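Local structure of rhizobiales Sp. Pch2 (Marine metagenome, 6PB3) at the interface of chains A and B. The protein is a Trip13-like AAA+ ATPase that regulates bacterial cGAS-like enzymes in bacteriophage immunity, probably by remodelling their HORMA domain partners. Residues are numbered along the deposited sequence; one frame, centred on the assembly and turned at random. Chains: chain A/B, Rhizobiales Sp. Pch2.

The interface of chains A and B. Residues chain A 65-66, 69-70; chain B 237-238, 276.
A:Leu66 and A:Asn69 of one AAA+ subunit rest against B:Thr238 near the C-terminal end of helix 228-239 of its neighbour. The two chains are adjacent copies in the deposited assembly of six, in keeping with the hexameric rings usual in Trip13/Pch2 ATPases; helices 228-239 and 268-283 of chain B probably belong to the C-terminal helical lid usual in AAA+ subunits. The close-packed part centres on B:Thr238, which hides 46 Å² against chain A. The shortest contact runs from its carbonyl O to CA of A:Leu66, at 3.4 Å. The leucine CB and CD1 sit beside the same oxygen, each 3.8 Å from it; CG stands anti to the backbone N (chi1 169°), and a chi2 of 58° turns CD1 to this oxygen. Next to this pair, the methyl CB of A:Ala65 approaches the carbonyl O of B:Thr237 at 3.9 Å. About one helical turn beyond A:Leu66, on helix 68-71, the side chain of A:Asn69 crosses that of B:Thr238 at about a right angle. Its amide nitrogen ND2 is presented to both branches of the threonine, 3.8 Å from the hydroxyl OG1 and equally far from the methyl CG2, meeting them by van der Waals contact. Packing loosens toward helix 268-283, where B:Ile276 brings CG2 to 4.1 Å from ND2 of A:Asn69. A:Val70 is more distant still, its CG2 4.5 Å from the B:Ile276 CG2, and loses little surface to the partner.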
ATOM      1  N   ALA A  65     -28.554 -33.196 -11.613  1.00 90.56           N
ATOM      2  CA  ALA A  65     -28.007 -32.111 -10.814  1.00 83.12           C
ATOM      3  C   ALA A  65     -28.190 -30.751 -11.466  1.00 92.30           C
ATOM      4  O   ALA A  65     -27.619 -29.767 -10.983  1.00 95.86           O
ATOM      5  CB  ALA A  65     -26.525 -32.358 -10.531  1.00 88.09           C
ATOM      6  N   LEU A  66     -28.980 -30.665 -12.539  1.00 87.46           N
ATOM      7  CA  LEU A  66     -29.109 -29.409 -13.271  1.00 94.98           C
ATOM      8  C   LEU A  66     -29.642 -28.295 -12.381  1.00 94.55           C
ATOM      9  O   LEU A  66     -29.089 -27.189 -12.351  1.00100.13           O
ATOM     10  CB  LEU A  66     -30.018 -29.595 -14.486  1.00 99.33           C
ATOM     11  CG  LEU A  66     -30.456 -28.323 -15.218  1.00 82.20           C
ATOM     12  CD1 LEU A  66     -29.254 -27.535 -15.707  1.00 70.31           C
ATOM     13  CD2 LEU A  66     -31.370 -28.684 -16.390  1.00 79.24           C
ATOM     14  N   ASN A  69     -28.603 -27.917  -7.557  1.00121.84           N
ATOM     15  CA  ASN A  69     -27.772 -26.886  -6.951  1.00128.39           C
ATOM     16  C   ASN A  69     -28.523 -25.563  -6.828  1.00124.87           C
ATOM     17  O   ASN A  69     -28.422 -24.892  -5.796  1.00137.80           O
ATOM     18  CB  ASN A  69     -26.472 -26.713  -7.743  1.00132.95           C
ATOM     19  CG  ASN A  69     -26.695 -26.636  -9.246  1.00134.55           C
ATOM     20  OD1 ASN A  69     -27.719 -26.136  -9.713  1.00136.29           O
ATOM     21  ND2 ASN A  69     -25.730 -27.136 -10.013  1.00130.97           N
ATOM     22  N   VAL A  70     -29.305 -25.185  -7.846  1.00103.93           N
ATOM     23  CA  VAL A  70     -29.890 -23.842  -7.874  1.00 86.04           C
ATOM     24  C   VAL A  70     -30.969 -23.687  -6.808  1.00 75.83           C
ATOM     25  O   VAL A  70     -31.116 -22.620  -6.203  1.00 79.95           O
ATOM     26  CB  VAL A  70     -30.450 -23.522  -9.273  1.00 81.06           C
ATOM     27  CG1 VAL A  70     -31.178 -22.198  -9.258  1.00 82.57           C
ATOM     28  CG2 VAL A  70     -29.350 -23.491 -10.287  1.00 78.19           C
TER
ATOM     29  N   THR B 237     -21.085 -32.467 -14.882  1.00 65.89           N
ATOM     30  CA  THR B 237     -22.064 -32.917 -13.894  1.00 63.76           C
ATOM     31  C   THR B 237     -23.315 -32.046 -13.908  1.00 62.51           C
ATOM     32  O   THR B 237     -24.439 -32.559 -13.856  1.00 65.31           O
ATOM     33  CB  THR B 237     -21.451 -32.917 -12.496  1.00 64.88           C
ATOM     34  OG1 THR B 237     -20.331 -33.815 -12.463  1.00 67.28           O
ATOM     35  CG2 THR B 237     -22.481 -33.367 -11.471  1.00 72.77           C
ATOM     36  N   THR B 238     -23.145 -30.723 -13.979  1.00 60.33           N
ATOM     37  CA  THR B 238     -24.314 -29.848 -13.999  1.00 56.44           C
ATOM     38  C   THR B 238     -25.116 -30.016 -15.285  1.00 62.70           C
ATOM     39  O   THR B 238     -26.353 -30.008 -15.259  1.00 69.86           O
ATOM     40  CB  THR B 238     -23.887 -28.389 -13.820  1.00 64.64           C
ATOM     41  OG1 THR B 238     -23.166 -28.254 -12.586  1.00 70.98           O
ATOM     42  CG2 THR B 238     -25.096 -27.492 -13.777  1.00 82.01           C
ATOM     43  N   ILE B 276     -23.264 -20.882 -13.616  1.00 56.67           N
ATOM     44  CA  ILE B 276     -24.308 -21.914 -13.617  1.00 55.81           C
ATOM     45  C   ILE B 276     -25.706 -21.303 -13.504  1.00 56.67           C
ATOM     46  O   ILE B 276     -26.553 -21.590 -14.363  1.00 58.49           O
ATOM     47  CB  ILE B 276     -24.022 -22.974 -12.548  1.00 60.22           C
ATOM     48  CG1 ILE B 276     -22.917 -23.938 -13.017  1.00 63.78           C
ATOM     49  CG2 ILE B 276     -25.306 -23.764 -12.229  1.00 55.93           C
ATOM     50  CD1 ILE B 276     -22.355 -24.788 -11.892  1.00 66.76           C
TER